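Local coordinates for capsid protein (Turnip yellow mosaic virus, PDB 2FZ2) that self-assembles, as 180 copies, into the T=3 icosahedral capsid that encloses the single-stranded RNA genome of the virus, at residues 10-15 with 133-138; 72-77 with 93-98. All coordinates share one frame; numbering follows the deposited sequence.

Contact 1 (10-15 with 133-138); sequences QDRTVT and PLEMMQ. Unlike the reference sequence in segment 133-138: Gln-138 (reference Asn). With nucleotides of chain A.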
loop_
_atom_site.group_PDB
_atom_site.type_symbol
_atom_site.label_atom_id
_atom_site.label_comp_id
_atom_site.label_asym_id
_atom_site.label_seq_id
_atom_site.Cartn_x
_atom_site.Cartn_y
_atom_site.Cartn_z
ATOM N N GLN D 10 56.586 18.485 -104.463
ATOM C CA GLN D 10 55.885 19.502 -105.252
ATOM C C GLN D 10 54.909 20.358 -104.476
ATOM O O GLN D 10 54.136 19.817 -103.688
ATOM C CB GLN D 10 55.121 18.802 -106.365
ATOM C CG GLN D 10 54.717 19.669 -107.528
ATOM C CD GLN D 10 54.419 18.837 -108.766
ATOM O OE1 GLN D 10 53.259 18.514 -109.055
ATOM N NE2 GLN D 10 55.475 18.482 -109.503
ATOM N N ASP D 11 54.932 21.680 -104.704
ATOM C CA ASP D 11 53.995 22.589 -104.022
ATOM C C ASP D 11 52.623 21.992 -104.358
ATOM O O ASP D 11 52.443 21.427 -105.437
ATOM C CB ASP D 11 54.080 24.029 -104.569
ATOM C CG ASP D 11 55.512 24.503 -104.807
ATOM O OD1 ASP D 11 56.318 24.491 -103.840
ATOM O OD2 ASP D 11 55.820 24.905 -105.963
ATOM N N ARG D 12 51.658 22.100 -103.454
ATOM C CA ARG D 12 50.356 21.500 -103.719
ATOM C C ARG D 12 49.172 22.372 -103.370
ATOM O O ARG D 12 49.323 23.503 -102.915
ATOM C CB ARG D 12 50.217 20.184 -102.949
ATOM C CG ARG D 12 51.340 19.888 -101.956
ATOM C CD ARG D 12 50.837 19.329 -100.614
ATOM N NE ARG D 12 49.915 18.200 -100.764
ATOM C CZ ARG D 12 50.285 16.941 -100.993
ATOM N NH1 ARG D 12 51.574 16.628 -101.102
ATOM N NH2 ARG D 12 49.358 15.991 -101.110
ATOM N N THR D 13 47.985 21.823 -103.615
ATOM C CA THR D 13 46.712 22.467 -103.304
ATOM C C THR D 13 45.623 21.413 -103.275
ATOM O O THR D 13 45.837 20.267 -103.667
ATOM C CB THR D 13 46.299 23.537 -104.311
ATOM O OG1 THR D 13 45.392 24.447 -103.671
ATOM C CG2 THR D 13 45.603 22.913 -105.486
ATOM N N VAL D 14 44.441 21.805 -102.835
ATOM C CA VAL D 14 43.359 20.847 -102.726
ATOM C C VAL D 14 42.493 20.763 -103.973
ATOM O O VAL D 14 41.817 21.727 -104.353
ATOM C CB VAL D 14 42.504 21.175 -101.491
ATOM C CG1 VAL D 14 42.317 22.691 -101.388
ATOM C CG2 VAL D 14 41.186 20.450 -101.557
ATOM N N THR D 15 42.539 19.596 -104.609
ATOM C CA THR D 15 41.760 19.336 -105.810
ATOM C C THR D 15 41.434 17.829 -105.873
ATOM O O THR D 15 42.318 16.967 -105.795
ATOM C CB THR D 15 42.520 19.847 -107.061
ATOM O OG1 THR D 15 41.643 19.870 -108.186
ATOM C CG2 THR D 15 43.677 18.989 -107.374
ATOM N N PRO D 133 51.546 13.574 -105.901
ATOM C CA PRO D 133 50.479 13.816 -104.928
ATOM C C PRO D 133 49.130 13.276 -105.396
ATOM O O PRO D 133 48.256 14.039 -105.812
ATOM C CB PRO D 133 50.459 15.329 -104.795
ATOM C CG PRO D 133 51.301 15.849 -105.955
ATOM C CD PRO D 133 51.710 14.710 -106.809
ATOM N N LEU D 134 48.966 11.960 -105.326
ATOM C CA LEU D 134 47.730 11.317 -105.750
ATOM C C LEU D 134 46.563 11.952 -105.012
ATOM O O LEU D 134 45.402 11.840 -105.414
ATOM C CB LEU D 134 47.783 9.819 -105.433
ATOM C CG LEU D 134 49.043 8.980 -105.698
ATOM C CD1 LEU D 134 49.510 9.212 -107.126
ATOM C CD2 LEU D 134 50.134 9.328 -104.666
ATOM N N GLU D 135 46.907 12.606 -103.908
ATOM C CA GLU D 135 45.960 13.299 -103.044
ATOM C C GLU D 135 45.145 14.225 -103.950
ATOM O O GLU D 135 43.927 14.364 -103.808
ATOM C CB GLU D 135 46.745 14.087 -101.966
ATOM C CG GLU D 135 47.561 13.196 -100.955
ATOM C CD GLU D 135 48.992 12.785 -101.433
ATOM O OE1 GLU D 135 49.652 13.588 -102.132
ATOM O OE2 GLU D 135 49.463 11.659 -101.102
ATOM N N MET D 136 45.831 14.812 -104.925
ATOM C CA MET D 136 45.204 15.724 -105.854
ATOM C C MET D 136 45.253 15.236 -107.298
ATOM O O MET D 136 45.456 16.008 -108.244
ATOM C CB MET D 136 45.852 17.102 -105.720
ATOM C CG MET D 136 47.222 17.269 -106.377
ATOM S SD MET D 136 48.068 18.761 -105.742
ATOM C CE MET D 136 48.016 18.382 -104.005
ATOM N N MET D 137 45.062 13.938 -107.458
ATOM C CA MET D 137 45.055 13.329 -108.775
ATOM C C MET D 137 44.001 12.257 -108.775
ATOM O O MET D 137 43.251 12.088 -107.803
ATOM C CB MET D 137 46.383 12.669 -109.095
ATOM C CG MET D 137 47.527 13.606 -109.176
ATOM S SD MET D 137 47.914 13.894 -110.862
ATOM C CE MET D 137 48.647 15.553 -110.736
ATOM N N GLN D 138 43.973 11.521 -109.873
ATOM C CA GLN D 138 43.031 10.439 -110.056
ATOM C C GLN D 138 43.789 9.136 -109.935
ATOM O O GLN D 138 44.346 8.648 -110.915
ATOM C CB GLN D 138 42.416 10.535 -111.437
ATOM C CG GLN D 138 40.934 10.546 -111.409
ATOM C CD GLN D 138 40.382 9.279 -110.826
ATOM O OE1 GLN D 138 39.217 8.947 -111.055
ATOM N NE2 GLN D 138 41.208 8.553 -110.065
ATOM P P C A 2 51.241 27.011 -99.815
ATOM O OP1 C A 2 50.630 27.615 -101.029
ATOM O OP2 C A 2 51.085 27.695 -98.502
ATOM O "O5'" C A 2 50.616 25.554 -99.661
ATOM C "C5'" C A 2 49.326 25.393 -99.074
ATOM C "C4'" C A 2 48.803 24.007 -99.339
ATOM O "O4'" C A 2 49.829 23.056 -98.937
ATOM C "C3'" C A 2 47.552 23.618 -98.552
ATOM O "O3'" C A 2 46.332 24.049 -99.214
ATOM C "C2'" C A 2 47.709 22.098 -98.500
ATOM O "O2'" C A 2 47.365 21.513 -99.743
ATOM C "C1'" C A 2 49.227 21.948 -98.293
ATOM N N1 C A 2 49.728 21.879 -96.886
ATOM C C2 C A 2 50.148 20.626 -96.376
ATOM O O2 C A 2 50.109 19.622 -97.118
ATOM N N3 C A 2 50.589 20.546 -95.094
ATOM C C4 C A 2 50.629 21.639 -94.328
ATOM N N4 C A 2 51.063 21.499 -93.073
ATOM C C5 C A 2 50.226 22.921 -94.816
ATOM C C6 C A 2 49.786 22.995 -96.086
ATOM O "O5'" C A 1 55.848 27.820 -97.483
ATOM C "C5'" C A 1 55.850 27.427 -98.862
ATOM C "C4'" C A 1 55.124 26.162 -99.349
ATOM O "O4'" C A 1 55.533 24.985 -98.592
ATOM C "C3'" C A 1 53.602 26.006 -99.232
ATOM O "O3'" C A 1 52.813 26.765 -100.133
ATOM C "C2'" C A 1 53.386 24.515 -99.532
ATOM O "O2'" C A 1 53.273 24.111 -100.894
ATOM C "C1'" C A 1 54.642 23.906 -98.928
ATOM N N1 C A 1 54.357 22.986 -97.789
ATOM C C2 C A 1 54.186 21.632 -98.112
ATOM O O2 C A 1 54.221 21.303 -99.312
ATOM N N3 C A 1 53.976 20.725 -97.126
ATOM C C4 C A 1 53.904 21.124 -95.853
ATOM N N4 C A 1 53.724 20.181 -94.914
ATOM C C5 C A 1 54.023 22.505 -95.488
ATOM C C6 C A 1 54.256 23.398 -96.480
#
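Pro-133 and Arg-12 begin the contact between the extended N-terminal arm, 10-15, and the loop that follows strand 128-131 (G) and leads to the short strand 140-142 of the coat protein's jelly roll. CB of Pro-133 lies over one face of the Arg-12 guanidinium, 3.9 Å from NH2, while the proline side chain also touches Trp-95 in strand 89-97. A short 3-10 turn at Leu-134 and Glu-135 follows, closed by a backbone bond of 2.7 Å from Met-136 N to Pro-133 O. Glu-135 holds the arginine tip in a salt bridge: Arg-12 NH2 donates to Glu-135 OE1 over 2.6 Å. The acceptor lies close to the guanidinium plane, but the donor reaches it from above the carboxylate plane, the two planes being 40° apart. Nearer the arm's backbone, Arg-12 CD is 3.6 Å from O2 of nucleotide C2 of chain A, so the side chain borders the RNA while NH2 is held by Glu-135. Met-136 is largely buried. Its CG stands between its own backbone N and carbonyl carbon (chi1 77°); CG then leads to SD with chi2 near anti (-164°), and SD lies 3.4 Å from Thr-13 O. Thr-15 OG1 bonds to Pro-182 O of a second subunit, linking the arm across an interface. The carbonyl of the same residue, Thr-15 O, receives a CA-H...O contact from Met-136 CA at 3.1 Å.

Contact 2 (72-77 with 93-98); sequences ESLWVT and VCWVPA
Trp-95 spans the gap between strands 93-97 and 73-77, its indole reaching Leu-74 and Val-76 on the facing strand. From CB, which points toward that strand, CG departs anti to the carbonyl carbon and beside the backbone N (chi1 -78°). At the five-membered ring, NE1 passes 3.9 Å from Val-76 CG1, but its polar partner is Val-130 O, a hydrogen bond across to strand 128-131, beside 66-80 in the opposing sheet, that satisfies the buried N-H and helps fix the turn of the ring. Farther out, CZ2 meets Val-76 CG1 at 3.7 Å and, with the ring edge, abuts the backbone: Trp-75 C sits near the indole plane, 3.8 Å from CZ2. At the tip, CH2 touches Leu-74 CD2 at 3.7 Å, and CZ3 is about as close to the same methyl; the leucine side chain crosses the indole at a slant. Beside the tryptophan, Val-76 CG1 also approaches Val-93 CG1 at 4.3 Å. Trp-75 CB points away from strand 93-97, and its side chain packs on Asp-11 of a neighbouring subunit. The strand axes come no closer than 9.4 Å and run at 151° to one another, so the gap is bridged by side chains, the Trp-95 indole reaching as far as the facing backbone. Such apolar contact between strands D and E, which lie in opposing sheets, is characteristic of the interior of the viral capsid jelly roll.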
loop_
_atom_site.group_PDB
_atom_site.type_symbol
_atom_site.label_atom_id
_atom_site.label_comp_id
_atom_site.label_asym_id
_atom_site.label_seq_id
_atom_site.Cartn_x
_atom_site.Cartn_y
_atom_site.Cartn_z
ATOM N N GLU D 72 48.615 3.041 -105.149
ATOM C CA GLU D 72 48.811 3.292 -103.719
ATOM C C GLU D 72 49.860 4.371 -103.430
ATOM O O GLU D 72 49.698 5.178 -102.504
ATOM C CB GLU D 72 49.177 1.992 -102.986
ATOM C CG GLU D 72 48.423 1.767 -101.664
ATOM C CD GLU D 72 46.953 1.362 -101.860
ATOM O OE1 GLU D 72 46.347 1.729 -102.898
ATOM O OE2 GLU D 72 46.403 0.673 -100.966
ATOM N N SER D 73 50.931 4.386 -104.215
ATOM C CA SER D 73 51.988 5.372 -104.049
ATOM C C SER D 73 52.739 5.505 -105.364
ATOM O O SER D 73 52.895 4.537 -106.109
ATOM C CB SER D 73 52.942 4.960 -102.922
ATOM O OG SER D 73 53.389 3.615 -103.057
ATOM N N LEU D 74 53.213 6.706 -105.656
ATOM C CA LEU D 74 53.908 6.915 -106.911
ATOM C C LEU D 74 54.851 8.097 -106.842
ATOM O O LEU D 74 54.505 9.138 -106.294
ATOM C CB LEU D 74 52.885 7.159 -108.017
ATOM C CG LEU D 74 53.432 7.818 -109.273
ATOM C CD1 LEU D 74 54.302 6.800 -109.974
ATOM C CD2 LEU D 74 52.312 8.291 -110.187
ATOM N N TRP D 75 56.040 7.934 -107.405
ATOM C CA TRP D 75 57.001 9.015 -107.423
ATOM C C TRP D 75 57.946 8.800 -108.572
ATOM O O TRP D 75 57.928 7.763 -109.220
ATOM C CB TRP D 75 57.803 9.061 -106.128
ATOM C CG TRP D 75 58.732 7.903 -105.981
ATOM C CD1 TRP D 75 60.012 7.806 -106.448
ATOM C CD2 TRP D 75 58.440 6.656 -105.351
ATOM N NE1 TRP D 75 60.538 6.569 -106.148
ATOM C CE2 TRP D 75 59.589 5.845 -105.476
ATOM C CE3 TRP D 75 57.316 6.142 -104.694
ATOM C CZ2 TRP D 75 59.643 4.554 -104.968
ATOM C CZ3 TRP D 75 57.370 4.857 -104.189
ATOM C CH2 TRP D 75 58.524 4.078 -104.329
ATOM N N VAL D 76 58.787 9.792 -108.810
ATOM C CA VAL D 76 59.755 9.718 -109.878
ATOM C C VAL D 76 61.116 9.995 -109.275
ATOM O O VAL D 76 61.264 10.840 -108.388
ATOM C CB VAL D 76 59.470 10.769 -110.939
ATOM C CG1 VAL D 76 59.211 12.102 -110.259
ATOM C CG2 VAL D 76 60.636 10.869 -111.910
ATOM N N THR D 77 62.116 9.280 -109.764
ATOM C CA THR D 77 63.461 9.448 -109.268
ATOM C C THR D 77 64.425 9.891 -110.348
ATOM O O THR D 77 64.372 9.423 -111.489
ATOM C CB THR D 77 64.027 8.146 -108.725
ATOM O OG1 THR D 77 63.013 7.384 -108.048
ATOM C CG2 THR D 77 65.182 8.457 -107.823
ATOM N N VAL D 93 60.515 19.028 -113.752
ATOM C CA VAL D 93 59.569 18.005 -113.368
ATOM C C VAL D 93 58.245 18.521 -112.878
ATOM O O VAL D 93 58.174 19.491 -112.120
ATOM C CB VAL D 93 60.141 17.141 -112.254
ATOM C CG1 VAL D 93 59.114 16.132 -111.784
ATOM C CG2 VAL D 93 61.375 16.466 -112.732
ATOM N N CYS D 94 57.190 17.836 -113.293
ATOM C CA CYS D 94 55.875 18.218 -112.862
ATOM C C CYS D 94 54.817 17.147 -112.977
ATOM O O CYS D 94 54.638 16.518 -114.025
ATOM C CB CYS D 94 55.421 19.455 -113.607
ATOM S SG CYS D 94 54.192 20.324 -112.647
ATOM N N TRP D 95 54.120 16.943 -111.870
ATOM C CA TRP D 95 53.054 15.969 -111.817
ATOM C C TRP D 95 51.804 16.749 -112.182
ATOM O O TRP D 95 51.576 17.847 -111.678
ATOM C CB TRP D 95 52.934 15.391 -110.409
ATOM C CG TRP D 95 53.972 14.363 -110.074
ATOM C CD1 TRP D 95 54.919 14.440 -109.096
ATOM C CD2 TRP D 95 54.142 13.092 -110.695
ATOM N NE1 TRP D 95 55.671 13.290 -109.069
ATOM C CE2 TRP D 95 55.214 12.446 -110.041
ATOM C CE3 TRP D 95 53.493 12.436 -111.741
ATOM C CZ2 TRP D 95 55.649 11.177 -110.401
ATOM C CZ3 TRP D 95 53.923 11.176 -112.098
ATOM C CH2 TRP D 95 54.993 10.557 -111.429
ATOM N N VAL D 96 50.984 16.172 -113.044
ATOM C CA VAL D 96 49.792 16.858 -113.494
ATOM C C VAL D 96 48.723 15.861 -113.978
ATOM O O VAL D 96 49.045 14.787 -114.480
ATOM C CB VAL D 96 50.204 17.835 -114.617
ATOM C CG1 VAL D 96 49.957 17.222 -115.967
ATOM C CG2 VAL D 96 49.476 19.123 -114.473
ATOM N N PRO D 97 47.436 16.193 -113.808
ATOM C CA PRO D 97 46.405 15.256 -114.266
ATOM C C PRO D 97 46.330 15.143 -115.777
ATOM O O PRO D 97 46.419 16.137 -116.484
ATOM C CB PRO D 97 45.111 15.802 -113.671
ATOM C CG PRO D 97 45.391 17.237 -113.369
ATOM C CD PRO D 97 46.868 17.389 -113.166
ATOM N N ALA D 98 46.171 13.920 -116.255
ATOM C CA ALA D 98 46.090 13.636 -117.676
ATOM C C ALA D 98 45.408 14.734 -118.493
ATOM O O ALA D 98 45.856 15.083 -119.602
ATOM C CB ALA D 98 45.351 12.327 -117.877
#

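The centres of the two contacts lie 10 Å apart. Along the chain contact 1 encloses contact 2: the arm 10-15 comes first, then segments 72-77 and 93-98, and finally the loop 133-138. Contact 2 joins the two sheets of the jelly roll in its core, about 4 Å from the centre of the chain, whereas contact 1 lies farther out, where the arm, packed on the loop, meets bound RNA. They touch directly: the Met-137 side chain packs on Val-96 and Pro-97, and strand 89-97 has neighbours in both segments of contact 1. Strand 89-97 thus connects the interior of the sandwich with the arm that borders the RNA, and both contacts adjoin the same second subunit.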